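Local coordinates for DUF2442 domain-containing protein (Nitrosomonas europaea, PDB 2AUW) that is of unknown function but may bind DNA, at residues L17-L22 / E33-G37; R23-S27 / R76-Y80; I49-F55 / W69-E73. One frame throughout, in Å; residues are numbered along the deposited sequence.

Interaction 1 of 3, residues L17-L22 / E33-G37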
ATOM      1  N   LEU B  17     -19.264 -29.362   4.283  1.00 29.21           N
ATOM      2  CA  LEU B  17     -19.771 -30.129   5.409  1.00 29.45           C
ATOM      3  C   LEU B  17     -21.161 -30.693   5.024  1.00 29.99           C
ATOM      4  O   LEU B  17     -21.504 -30.748   3.839  1.00 29.42           O
ATOM      5  CB  LEU B  17     -19.848 -29.268   6.680  1.00 29.64           C
ATOM      6  CG  LEU B  17     -18.568 -28.531   7.126  1.00 29.44           C
ATOM      7  CD1 LEU B  17     -18.745 -27.813   8.443  1.00 30.83           C
ATOM      8  CD2 LEU B  17     -17.382 -29.482   7.203  1.00 30.46           C
ATOM      9  N   ALA B  18     -21.962 -31.083   6.012  1.00 30.74           N
ATOM     10  CA  ALA B  18     -23.380 -31.398   5.750  1.00 32.44           C
ATOM     11  C   ALA B  18     -24.094 -30.196   5.065  1.00 33.17           C
ATOM     12  O   ALA B  18     -23.888 -29.045   5.469  1.00 33.29           O
ATOM     13  CB  ALA B  18     -24.067 -31.789   7.042  1.00 32.19           C
ATOM     14  N   PRO B  19     -24.896 -30.452   4.003  1.00 34.02           N
ATOM     15  CA  PRO B  19     -25.550 -29.345   3.279  1.00 34.13           C
ATOM     16  C   PRO B  19     -26.335 -28.423   4.214  1.00 33.41           C
ATOM     17  O   PRO B  19     -27.092 -28.921   5.048  1.00 34.20           O
ATOM     18  CB  PRO B  19     -26.494 -30.057   2.307  1.00 34.80           C
ATOM     19  CG  PRO B  19     -25.954 -31.452   2.167  1.00 34.81           C
ATOM     20  CD  PRO B  19     -25.217 -31.775   3.423  1.00 34.34           C
ATOM     21  N   TYR B  20     -26.157 -27.099   4.113  1.00 31.82           N
ATOM     22  CA  TYR B  20     -25.323 -26.472   3.089  1.00 30.38           C
ATOM     23  C   TYR B  20     -24.216 -25.655   3.721  1.00 29.18           C
ATOM     24  O   TYR B  20     -24.015 -24.478   3.383  1.00 28.18           O
ATOM     25  CB  TYR B  20     -26.173 -25.606   2.156  1.00 30.88           C
ATOM     26  CG  TYR B  20     -27.145 -26.450   1.383  1.00 33.02           C
ATOM     27  CD1 TYR B  20     -28.457 -26.643   1.857  1.00 34.78           C
ATOM     28  CD2 TYR B  20     -26.755 -27.088   0.212  1.00 33.84           C
ATOM     29  CE1 TYR B  20     -29.367 -27.445   1.159  1.00 35.12           C
ATOM     30  CE2 TYR B  20     -27.659 -27.898  -0.502  1.00 35.70           C
ATOM     31  CZ  TYR B  20     -28.968 -28.061  -0.014  1.00 36.10           C
ATOM     32  OH  TYR B  20     -29.852 -28.863  -0.701  1.00 33.71           O
ATOM     33  N   ARG B  21     -23.497 -26.281   4.651  0.60 28.49           N
ATOM     34  CA  ARG B  21     -22.432 -25.604   5.403  0.60 27.82           C
ATOM     35  C   ARG B  21     -21.037 -25.905   4.841  0.60 27.45           C
ATOM     36  O   ARG B  21     -20.756 -27.040   4.456  0.60 27.32           O
ATOM     37  CB  ARG B  21     -22.496 -25.996   6.877  0.60 27.39           C
ATOM     38  CG  ARG B  21     -21.755 -25.062   7.819  0.60 27.25           C
ATOM     39  CD  ARG B  21     -22.169 -25.314   9.249  0.60 28.98           C
ATOM     40  NE  ARG B  21     -21.516 -24.430  10.218  0.60 30.57           N
ATOM     41  CZ  ARG B  21     -21.998 -23.248  10.610  0.60 30.99           C
ATOM     42  NH1 ARG B  21     -23.140 -22.798  10.110  0.60 31.01           N
ATOM     43  NH2 ARG B  21     -21.340 -22.512  11.507  0.60 30.61           N
ATOM     44  N   LEU B  22     -20.178 -24.881   4.800  1.00 27.24           N
ATOM     45  CA  LEU B  22     -18.782 -25.029   4.344  1.00 26.06           C
ATOM     46  C   LEU B  22     -17.829 -24.726   5.479  1.00 25.39           C
ATOM     47  O   LEU B  22     -18.176 -23.997   6.387  1.00 24.59           O
ATOM     48  CB  LEU B  22     -18.490 -24.098   3.166  1.00 26.36           C
ATOM     49  CG  LEU B  22     -19.352 -24.166   1.906  1.00 25.97           C
ATOM     50  CD1 LEU B  22     -19.111 -22.899   1.075  1.00 23.30           C
ATOM     51  CD2 LEU B  22     -19.115 -25.460   1.096  1.00 24.13           C
ATOM     52  N   GLU B  33     -16.645 -21.386   9.527  1.00 24.18           N
ATOM     53  CA  GLU B  33     -17.720 -22.101   8.867  1.00 25.53           C
ATOM     54  C   GLU B  33     -18.784 -21.099   8.429  1.00 23.92           C
ATOM     55  O   GLU B  33     -18.943 -20.027   9.010  1.00 24.16           O
ATOM     56  CB  GLU B  33     -18.326 -23.185   9.780  1.00 25.25           C
ATOM     57  CG  GLU B  33     -17.330 -24.357  10.119  1.00 29.23           C
ATOM     58  CD  GLU B  33     -17.925 -25.444  11.031  1.00 30.90           C
ATOM     59  OE1 GLU B  33     -19.155 -25.459  11.262  1.00 34.52           O
ATOM     60  OE2 GLU B  33     -17.136 -26.304  11.506  1.00 36.88           O
ATOM     61  N   VAL B  34     -19.524 -21.480   7.402  1.00 23.49           N
ATOM     62  CA  VAL B  34     -20.494 -20.542   6.832  1.00 22.65           C
ATOM     63  C   VAL B  34     -21.577 -21.327   6.100  1.00 23.35           C
ATOM     64  O   VAL B  34     -21.280 -22.281   5.350  1.00 23.08           O
ATOM     65  CB  VAL B  34     -19.788 -19.570   5.852  1.00 22.71           C
ATOM     66  CG1 VAL B  34     -19.148 -20.325   4.698  1.00 21.92           C
ATOM     67  CG2 VAL B  34     -20.778 -18.450   5.341  1.00 21.75           C
ATOM     68  N   ASP B  35     -22.820 -20.904   6.290  0.60 22.93           N
ATOM     69  CA  ASP B  35     -23.949 -21.517   5.578  0.60 23.53           C
ATOM     70  C   ASP B  35     -24.180 -20.741   4.292  0.60 23.61           C
ATOM     71  O   ASP B  35     -24.211 -19.491   4.300  0.60 23.91           O
ATOM     72  CB  ASP B  35     -25.195 -21.468   6.454  0.60 24.42           C
ATOM     73  CG  ASP B  35     -26.277 -22.424   5.984  0.60 24.22           C
ATOM     74  OD1 ASP B  35     -26.832 -22.226   4.900  0.60 25.39           O
ATOM     75  OD2 ASP B  35     -26.557 -23.382   6.711  0.60 29.61           O
ATOM     76  N   VAL B  36     -24.315 -21.464   3.184  1.00 23.18           N
ATOM     77  CA  VAL B  36     -24.611 -20.840   1.894  1.00 24.02           C
ATOM     78  C   VAL B  36     -25.968 -21.301   1.325  1.00 23.70           C
ATOM     79  O   VAL B  36     -26.261 -21.019   0.185  1.00 24.48           O
ATOM     80  CB  VAL B  36     -23.502 -21.044   0.822  1.00 23.34           C
ATOM     81  CG1 VAL B  36     -22.233 -20.280   1.207  1.00 24.92           C
ATOM     82  CG2 VAL B  36     -23.200 -22.564   0.611  1.00 24.25           C
ATOM     83  N   GLY B  37     -26.745 -22.024   2.122  1.00 25.33           N
ATOM     84  CA  GLY B  37     -28.027 -22.608   1.677  1.00 26.95           C
ATOM     85  C   GLY B  37     -29.035 -21.551   1.240  1.00 28.02           C
ATOM     86  O   GLY B  37     -29.686 -21.689   0.203  1.00 29.31           O
TER
HETATM   87  O   HOH W   1     -27.780 -25.460   5.602  1.00 38.27           O

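Interaction 2 of 3, residues R23-S27 / R76-Y80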
ATOM      1  N   ARG B  23     -16.622 -25.310   5.448  1.00 25.76           N
ATOM      2  CA  ARG B  23     -15.563 -24.903   6.351  1.00 24.78           C
ATOM      3  C   ARG B  23     -14.464 -24.243   5.490  1.00 24.58           C
ATOM      4  O   ARG B  23     -14.014 -24.826   4.505  1.00 25.16           O
ATOM      5  CB  ARG B  23     -14.984 -26.101   7.117  1.00 26.48           C
ATOM      6  CG  ARG B  23     -13.868 -25.685   8.066  1.00 29.01           C
ATOM      7  CD  ARG B  23     -13.168 -26.885   8.694  1.00 38.08           C
ATOM      8  NE  ARG B  23     -14.136 -27.819   9.249  1.00 44.40           N
ATOM      9  CZ  ARG B  23     -14.784 -27.656  10.400  1.00 47.66           C
ATOM     10  NH1 ARG B  23     -14.559 -26.585  11.156  1.00 49.85           N
ATOM     11  NH2 ARG B  23     -15.657 -28.586  10.799  1.00 48.39           N
ATOM     12  N   THR B  24     -14.064 -23.031   5.858  1.00 22.76           N
ATOM     13  CA  THR B  24     -13.132 -22.243   5.019  1.00 22.39           C
ATOM     14  C   THR B  24     -11.900 -21.955   5.855  1.00 22.31           C
ATOM     15  O   THR B  24     -12.027 -21.584   7.007  1.00 22.27           O
ATOM     16  CB  THR B  24     -13.765 -20.914   4.522  1.00 21.90           C
ATOM     17  OG1 THR B  24     -14.274 -20.174   5.647  1.00 21.97           O
ATOM     18  CG2 THR B  24     -14.913 -21.218   3.545  1.00 21.34           C
ATOM     19  N   THR B  25     -10.725 -22.142   5.260  1.00 22.03           N
ATOM     20  CA  THR B  25      -9.453 -21.841   5.935  1.00 23.01           C
ATOM     21  C   THR B  25      -8.758 -20.714   5.164  1.00 21.80           C
ATOM     22  O   THR B  25      -8.758 -20.693   3.927  1.00 23.61           O
ATOM     23  CB  THR B  25      -8.525 -23.089   5.996  1.00 23.33           C
ATOM     24  OG1 THR B  25      -9.254 -24.196   6.565  1.00 25.06           O
ATOM     25  CG2 THR B  25      -7.303 -22.791   6.847  1.00 22.82           C
ATOM     26  N   TRP B  26      -8.156 -19.812   5.911  1.00 23.18           N
ATOM     27  CA  TRP B  26      -7.638 -18.566   5.373  1.00 24.25           C
ATOM     28  C   TRP B  26      -6.164 -18.365   5.754  1.00 25.01           C
ATOM     29  O   TRP B  26      -5.725 -18.866   6.768  1.00 24.60           O
ATOM     30  CB  TRP B  26      -8.491 -17.390   5.870  1.00 24.23           C
ATOM     31  CG  TRP B  26      -9.979 -17.606   5.571  1.00 23.89           C
ATOM     32  CD1 TRP B  26     -10.872 -18.320   6.331  1.00 24.24           C
ATOM     33  CD2 TRP B  26     -10.702 -17.146   4.419  1.00 24.82           C
ATOM     34  NE1 TRP B  26     -12.122 -18.328   5.728  1.00 24.48           N
ATOM     35  CE2 TRP B  26     -12.044 -17.621   4.548  1.00 25.68           C
ATOM     36  CE3 TRP B  26     -10.357 -16.373   3.291  1.00 25.02           C
ATOM     37  CZ2 TRP B  26     -13.043 -17.331   3.595  1.00 23.65           C
ATOM     38  CZ3 TRP B  26     -11.361 -16.079   2.332  1.00 22.22           C
ATOM     39  CH2 TRP B  26     -12.690 -16.560   2.504  1.00 23.85           C
ATOM     40  N   SER B  27      -5.444 -17.592   4.936  1.00 26.00           N
ATOM     41  CA  SER B  27      -4.064 -17.170   5.225  1.00 26.13           C
ATOM     42  C   SER B  27      -3.877 -16.377   6.529  1.00 27.03           C
ATOM     43  O   SER B  27      -2.720 -16.130   6.950  1.00 28.08           O
ATOM     44  CB  SER B  27      -3.551 -16.329   4.056  1.00 25.94           C
ATOM     45  OG  SER B  27      -4.211 -15.073   4.071  1.00 23.76           O
ATOM     46  N   ARG B  76     -14.338 -14.996  -2.910  1.00 23.05           N
ATOM     47  CA  ARG B  76     -13.821 -15.344  -1.567  1.00 23.55           C
ATOM     48  C   ARG B  76     -14.103 -14.224  -0.558  1.00 22.32           C
ATOM     49  O   ARG B  76     -14.410 -14.498   0.594  1.00 22.55           O
ATOM     50  CB  ARG B  76     -12.321 -15.723  -1.590  1.00 24.49           C
ATOM     51  CG  ARG B  76     -11.401 -14.572  -1.901  1.00 26.10           C
ATOM     52  CD  ARG B  76      -9.984 -15.053  -1.891  1.00 34.90           C
ATOM     53  NE  ARG B  76      -9.011 -14.052  -1.430  1.00 38.04           N
ATOM     54  CZ  ARG B  76      -8.531 -13.053  -2.176  1.00 42.00           C
ATOM     55  NH1 ARG B  76      -7.629 -12.207  -1.663  1.00 40.43           N
ATOM     56  NH2 ARG B  76      -8.966 -12.881  -3.422  1.00 42.09           N
ATOM     57  N   ASP B  77     -14.088 -12.971  -1.017  1.00 21.74           N
ATOM     58  CA  ASP B  77     -14.300 -11.841  -0.120  1.00 20.99           C
ATOM     59  C   ASP B  77     -15.730 -11.838   0.434  1.00 19.32           C
ATOM     60  O   ASP B  77     -15.937 -11.545   1.620  1.00 17.24           O
ATOM     61  CB  ASP B  77     -13.923 -10.495  -0.779  1.00 22.35           C
ATOM     62  CG  ASP B  77     -14.672 -10.231  -2.105  1.00 23.63           C
ATOM     63  OD1 ASP B  77     -14.879 -11.168  -2.901  1.00 25.42           O
ATOM     64  OD2 ASP B  77     -15.083  -9.074  -2.325  1.00 28.78           O
ATOM     65  N   ASN B  78     -16.714 -12.101  -0.431  1.00 19.18           N
ATOM     66  CA  ASN B  78     -18.109 -12.205   0.036  1.00 19.88           C
ATOM     67  C   ASN B  78     -18.261 -13.378   0.996  1.00 18.38           C
ATOM     68  O   ASN B  78     -18.905 -13.261   2.020  1.00 18.85           O
ATOM     69  CB  ASN B  78     -19.072 -12.373  -1.149  1.00 20.50           C
ATOM     70  CG  ASN B  78     -18.863 -11.310  -2.208  1.00 22.68           C
ATOM     71  OD1 ASN B  78     -18.790 -10.123  -1.910  1.00 27.28           O
ATOM     72  ND2 ASN B  78     -18.688 -11.744  -3.440  1.00 24.84           N
ATOM     73  N   VAL B  79     -17.663 -14.522   0.659  1.00 18.74           N
ATOM     74  CA  VAL B  79     -17.779 -15.702   1.555  1.00 19.26           C
ATOM     75  C   VAL B  79     -17.214 -15.409   2.934  1.00 19.51           C
ATOM     76  O   VAL B  79     -17.824 -15.724   3.951  1.00 18.20           O
ATOM     77  CB  VAL B  79     -17.141 -16.976   0.966  1.00 19.27           C
ATOM     78  CG1 VAL B  79     -17.157 -18.084   2.040  1.00 20.17           C
ATOM     79  CG2 VAL B  79     -17.940 -17.420  -0.273  1.00 20.16           C
ATOM     80  N   TYR B  80     -16.044 -14.752   2.958  1.00 20.13           N
ATOM     81  CA  TYR B  80     -15.456 -14.317   4.232  1.00 20.83           C
ATOM     82  C   TYR B  80     -16.421 -13.420   5.039  1.00 20.41           C
ATOM     83  O   TYR B  80     -16.676 -13.657   6.238  1.00 18.95           O
ATOM     84  CB  TYR B  80     -14.115 -13.617   3.932  1.00 20.37           C
ATOM     85  CG  TYR B  80     -13.271 -13.339   5.122  1.00 21.31           C
ATOM     86  CD1 TYR B  80     -12.354 -14.306   5.599  1.00 20.84           C
ATOM     87  CD2 TYR B  80     -13.337 -12.113   5.765  1.00 23.28           C
ATOM     88  CE1 TYR B  80     -11.546 -14.044   6.690  1.00 20.45           C
ATOM     89  CE2 TYR B  80     -12.542 -11.848   6.878  1.00 22.20           C
ATOM     90  CZ  TYR B  80     -11.649 -12.825   7.327  1.00 23.04           C
ATOM     91  OH  TYR B  80     -10.870 -12.513   8.409  1.00 22.55           O
TER

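Interaction 3 of 3, residues I49-F55 / W69-E73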
ATOM      1  N   ILE B  49     -26.668 -26.886  -7.509  1.00 34.81           N
ATOM      2  CA  ILE B  49     -25.782 -27.017  -6.342  1.00 34.22           C
ATOM      3  C   ILE B  49     -26.514 -27.509  -5.104  1.00 33.99           C
ATOM      4  O   ILE B  49     -25.897 -28.053  -4.183  1.00 33.62           O
ATOM      5  CB  ILE B  49     -24.949 -25.710  -6.088  1.00 34.17           C
ATOM      6  CG1 ILE B  49     -24.090 -25.418  -7.322  1.00 35.10           C
ATOM      7  CG2 ILE B  49     -24.034 -25.895  -4.877  1.00 33.50           C
ATOM      8  CD1 ILE B  49     -23.637 -23.993  -7.492  1.00 35.69           C
ATOM      9  N   LEU B  50     -27.842 -27.367  -5.102  1.00 34.02           N
ATOM     10  CA  LEU B  50     -28.678 -27.805  -3.981  1.00 34.56           C
ATOM     11  C   LEU B  50     -28.734 -29.340  -3.806  1.00 35.02           C
ATOM     12  O   LEU B  50     -29.074 -29.846  -2.726  1.00 35.13           O
ATOM     13  CB  LEU B  50     -30.097 -27.204  -4.095  1.00 34.32           C
ATOM     14  CG  LEU B  50     -30.273 -25.689  -3.886  1.00 35.15           C
ATOM     15  CD1 LEU B  50     -31.728 -25.293  -4.205  1.00 35.02           C
ATOM     16  CD2 LEU B  50     -29.948 -25.312  -2.444  1.00 30.69           C
ATOM     17  N   ASP B  51     -28.379 -30.064  -4.864  1.00 36.01           N
ATOM     18  CA  ASP B  51     -28.207 -31.514  -4.803  1.00 37.68           C
ATOM     19  C   ASP B  51     -27.018 -31.825  -3.911  1.00 38.30           C
ATOM     20  O   ASP B  51     -25.922 -31.302  -4.158  1.00 38.39           O
ATOM     21  CB  ASP B  51     -27.925 -32.046  -6.203  1.00 38.60           C
ATOM     22  CG  ASP B  51     -27.959 -33.584  -6.284  1.00 40.41           C
ATOM     23  OD1 ASP B  51     -28.006 -34.293  -5.243  1.00 41.56           O
ATOM     24  OD2 ASP B  51     -27.966 -34.082  -7.426  1.00 43.83           O
ATOM     25  N   PRO B  52     -27.219 -32.660  -2.868  1.00 38.67           N
ATOM     26  CA  PRO B  52     -26.142 -32.958  -1.911  1.00 39.16           C
ATOM     27  C   PRO B  52     -24.844 -33.502  -2.528  1.00 39.21           C
ATOM     28  O   PRO B  52     -23.763 -33.262  -1.978  1.00 39.07           O
ATOM     29  CB  PRO B  52     -26.773 -33.981  -0.968  1.00 39.73           C
ATOM     30  CG  PRO B  52     -28.288 -33.742  -1.093  1.00 39.12           C
ATOM     31  CD  PRO B  52     -28.479 -33.361  -2.530  1.00 38.75           C
ATOM     32  N   GLU B  53     -24.971 -34.211  -3.648  0.50 39.12           N
ATOM     33  CA  GLU B  53     -23.827 -34.769  -4.374  0.50 38.87           C
ATOM     34  C   GLU B  53     -23.048 -33.663  -5.077  0.50 38.50           C
ATOM     35  O   GLU B  53     -21.814 -33.651  -5.067  0.50 38.55           O
ATOM     36  CB  GLU B  53     -24.294 -35.816  -5.392  0.50 39.12           C
ATOM     37  CG  GLU B  53     -25.105 -36.957  -4.788  0.50 39.69           C
ATOM     38  CD  GLU B  53     -25.171 -38.174  -5.698  0.50 41.06           C
ATOM     39  OE1 GLU B  53     -24.614 -39.223  -5.307  0.50 40.95           O
ATOM     40  OE2 GLU B  53     -25.761 -38.076  -6.802  0.50 40.61           O
ATOM     41  N   ALA B  54     -23.780 -32.721  -5.663  1.00 37.68           N
ATOM     42  CA  ALA B  54     -23.187 -31.601  -6.367  1.00 36.41           C
ATOM     43  C   ALA B  54     -22.516 -30.662  -5.360  1.00 35.48           C
ATOM     44  O   ALA B  54     -21.379 -30.264  -5.569  1.00 35.15           O
ATOM     45  CB  ALA B  54     -24.223 -30.878  -7.221  1.00 36.74           C
ATOM     46  N   PHE B  55     -23.196 -30.373  -4.247  1.00 33.83           N
ATOM     47  CA  PHE B  55     -22.675 -29.479  -3.198  1.00 32.17           C
ATOM     48  C   PHE B  55     -21.325 -29.960  -2.658  1.00 31.84           C
ATOM     49  O   PHE B  55     -20.417 -29.161  -2.413  1.00 31.83           O
ATOM     50  CB  PHE B  55     -23.677 -29.378  -2.041  1.00 31.28           C
ATOM     51  CG  PHE B  55     -23.201 -28.522  -0.900  1.00 29.00           C
ATOM     52  CD1 PHE B  55     -23.243 -27.132  -1.002  1.00 27.63           C
ATOM     53  CD2 PHE B  55     -22.718 -29.107   0.274  1.00 27.97           C
ATOM     54  CE1 PHE B  55     -22.790 -26.326   0.052  1.00 28.87           C
ATOM     55  CE2 PHE B  55     -22.277 -28.329   1.325  1.00 28.46           C
ATOM     56  CZ  PHE B  55     -22.322 -26.916   1.211  1.00 27.08           C
ATOM     57  N   TRP B  69     -18.306 -24.601  -7.494  1.00 31.34           N
ATOM     58  CA  TRP B  69     -18.869 -25.941  -7.643  1.00 32.38           C
ATOM     59  C   TRP B  69     -18.807 -26.213  -9.133  1.00 34.02           C
ATOM     60  O   TRP B  69     -18.115 -27.132  -9.559  1.00 34.48           O
ATOM     61  CB  TRP B  69     -20.316 -26.045  -7.139  1.00 30.45           C
ATOM     62  CG  TRP B  69     -20.469 -25.989  -5.641  1.00 29.17           C
ATOM     63  CD1 TRP B  69     -20.566 -27.037  -4.788  1.00 27.67           C
ATOM     64  CD2 TRP B  69     -20.542 -24.803  -4.837  1.00 27.12           C
ATOM     65  NE1 TRP B  69     -20.724 -26.591  -3.495  1.00 28.34           N
ATOM     66  CE2 TRP B  69     -20.679 -25.213  -3.500  1.00 26.21           C
ATOM     67  CE3 TRP B  69     -20.515 -23.424  -5.129  1.00 26.55           C
ATOM     68  CZ2 TRP B  69     -20.787 -24.304  -2.450  1.00 26.20           C
ATOM     69  CZ3 TRP B  69     -20.588 -22.515  -4.073  1.00 25.47           C
ATOM     70  CH2 TRP B  69     -20.744 -22.955  -2.758  1.00 26.29           C
ATOM     71  N   PHE B  70     -19.496 -25.388  -9.917  1.00 35.50           N
ATOM     72  CA  PHE B  70     -19.386 -25.456 -11.382  1.00 37.12           C
ATOM     73  C   PHE B  70     -18.649 -24.268 -12.011  1.00 37.30           C
ATOM     74  O   PHE B  70     -17.778 -24.463 -12.854  1.00 37.58           O
ATOM     75  CB  PHE B  70     -20.759 -25.667 -12.044  1.00 37.63           C
ATOM     76  CG  PHE B  70     -21.537 -26.825 -11.483  1.00 40.10           C
ATOM     77  CD1 PHE B  70     -22.639 -26.605 -10.661  1.00 40.77           C
ATOM     78  CD2 PHE B  70     -21.171 -28.143 -11.784  1.00 41.80           C
ATOM     79  CE1 PHE B  70     -23.362 -27.672 -10.131  1.00 41.40           C
ATOM     80  CE2 PHE B  70     -21.890 -29.229 -11.266  1.00 42.30           C
ATOM     81  CZ  PHE B  70     -22.991 -28.993 -10.433  1.00 41.31           C
ATOM     82  N   ASP B  71     -18.985 -23.043 -11.601  1.00 37.28           N
ATOM     83  CA  ASP B  71     -18.417 -21.848 -12.232  1.00 36.85           C
ATOM     84  C   ASP B  71     -18.322 -20.628 -11.303  1.00 36.11           C
ATOM     85  O   ASP B  71     -19.283 -19.844 -11.193  1.00 35.65           O
ATOM     86  CB  ASP B  71     -19.212 -21.468 -13.488  1.00 37.41           C
ATOM     87  CG  ASP B  71     -18.586 -20.310 -14.246  1.00 39.99           C
ATOM     88  OD1 ASP B  71     -17.363 -20.063 -14.095  1.00 43.04           O
ATOM     89  OD2 ASP B  71     -19.322 -19.635 -14.991  1.00 44.06           O
ATOM     90  N   THR B  72     -17.159 -20.472 -10.666  1.00 34.41           N
ATOM     91  CA  THR B  72     -16.826 -19.274  -9.886  1.00 33.31           C
ATOM     92  C   THR B  72     -18.053 -18.630  -9.179  1.00 32.06           C
ATOM     93  O   THR B  72     -18.306 -17.431  -9.319  1.00 31.34           O
ATOM     94  CB  THR B  72     -16.150 -18.214 -10.796  1.00 33.93           C
ATOM     95  OG1 THR B  72     -17.019 -17.923 -11.900  1.00 34.62           O
ATOM     96  CG2 THR B  72     -14.814 -18.719 -11.329  1.00 32.97           C
ATOM     97  N   GLU B  73     -18.802 -19.421  -8.425  1.00 30.11           N
ATOM     98  CA  GLU B  73     -20.094 -18.948  -7.908  1.00 29.23           C
ATOM     99  C   GLU B  73     -19.970 -17.843  -6.862  1.00 28.47           C
ATOM    100  O   GLU B  73     -20.675 -16.823  -6.962  1.00 28.53           O
ATOM    101  CB  GLU B  73     -20.958 -20.093  -7.376  1.00 29.39           C
ATOM    102  CG  GLU B  73     -21.549 -20.985  -8.481  1.00 29.50           C
ATOM    103  CD  GLU B  73     -20.580 -22.067  -8.962  1.00 31.57           C
ATOM    104  OE1 GLU B  73     -20.987 -22.912  -9.778  1.00 30.57           O
ATOM    105  OE2 GLU B  73     -19.416 -22.062  -8.518  1.00 29.01           O
TER

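Interaction 1 of 3, residues L17-L22 / E33-G37
Leu22, Glu33 and Arg21 bury the most surface where strand 21-26 begins and strand 31-35 ends. Leu22 and Val34 form an antiparallel hydrogen-bonded pair: Leu22 N donates to Val34 O (2.9 Å) and Val34 N to Leu22 O (3.0 Å). Their side chains share one face of the sheet, Leu22 CB lying 4.1 Å from Val34 CG1, and Leu22 CD1 also lies 4.1 Å from Val36 CG1. This face is covered by Phe55 and Trp69 at Leu22 and by helix 76-86 at Val34. Arg21 faces Asp35 as the adjoining non-hydrogen-bonded pair, with CA atoms 4.4 Å apart. From there the extended Arg21 side chain runs diagonally across the strands, its guanidinium passing over the Glu33 backbone, to a salt bridge between Arg21 NE and Glu33 OE1 (2.8 Å). Glu33 has a second charged partner, Arg23, on OE2, so its carboxylate lies between two arginines of the neighbouring strand; Leu17 CD1 packs 3.6 Å from Glu33 CD. Beyond the paired residues, Val36 N still reaches Tyr20 O (3.0 Å) in an almost straight hydrogen bond. A water accepts from Tyr20 N and donates to Asp35 OD2 (both 2.7 Å), while the Tyr20 hydroxyl bonds to Leu50 O. Tyr20 follows a cis peptide bond in the turn from strand 11-16. On the other segment, Asp35 OD1 accepts from Gly37 N (2.8 Å), an Asx turn that leads through the N-cap residue Val36 into helix 37-42. The whole is the open end of an antiparallel beta hairpin, within the three-stranded meander of this alpha-beta protein.

Interaction 2 of 3, residues R23-S27 / R76-Y80
Strand 23-26 and the first turn of helix 76-86 cross steeply, their directions 112° apart and their axes 10.8 Å apart at closest; the nearest CA atoms, those of Thr24 and Tyr80, are 8.3 Å from each other. Side chains therefore fill the gap. Alternation along the strand turns Thr24 and Trp26 to the helix, and Trp26 buries the most surface. Its indole receives the edge of Tyr80 in a T-shaped stack: the Trp26 six-membered ring and the Tyr80 ring have centroids 4.8 Å apart and planes at 80°, and Trp26 CD2 lies 3.5 Å from Tyr80 CD1. The rim of the indole meets the helix backbone, with Trp26 CH2 3.3 Å from Arg76 O, the carbonyl that also accepts from Tyr80 N. Val79 CG1 packs 4.1 Å from Thr24 CG2. Trp26 NE1 donates to Thr24 OG1 (2.8 Å), a bond that ties the indole back to its own strand; Thr24 OG1 is bonded to Leu32 O as well. The Tyr80 hydroxyl bonds to Glu30 and Arg76 to Pro9 O. The helix thus packs across one face of the three-stranded sheet, where Leu11 of strand 11-16 and Leu32 of strand 31-35 flank Trp26 on the central strand.

Interaction 3 of 3, residues I49-F55 / W69-E73
A short N-capped helix, 52-55, packs here against the loop from strand 67-68 to helix 76-86 in this alpha-beta domain. Aromatic and apolar contacts dominate. Ile49 CG2 sits squarely over the Trp69 five-membered ring, 3.5 Å from its centroid, in a CH-pi contact, while Ile49 CG1 lies 3.7 Å from Phe70 CE1. Ala54 CB meets Phe70 CZ at 3.9 Å. The Phe55 ring and the Trp69 five-membered ring are roughly parallel but slid apart, with centroids 5.4 Å from each other. Hydrogen bonds fix each segment internally. Asp51 caps the helix through a weak bond from Glu53 N to Asp51 OD1 (3.4 Å). The Glu73 carboxylate gathers three backbone amides of the loop: Trp69 N on OE2 (3.0 Å), and Phe70 N (2.9 Å) and Asp71 N (2.7 Å) on OE1. Between the segments, Trp69 NE1 gives Phe55 O a short but bent, weak hydrogen bond of 2.8 Å.

In the fold
Interactions 1 and 2 share strand 21-26 and cross along the chain, with centres about 13 Å apart. On one face of the sheet they join through Val34 CG1 and Val79 CG1 (4.0 Å); on the other, Glu33 OE2 and Arg23 NH1 form a salt bridge (2.6 Å). Interaction 3, about 12 Å from interaction 1 between centres, closes later in the chain and meets it through Tyr20 OH and Leu50 O (2.4 Å, a probable hydrogen bond) and through Leu22 CD2 and Phe55 CZ (3.5 Å). Nested within the loop closed by interaction 2, it lies about 17 Å from it, centre to centre. All three belong to the DUF2442 part of the chain, where interaction 1 touches both of the others.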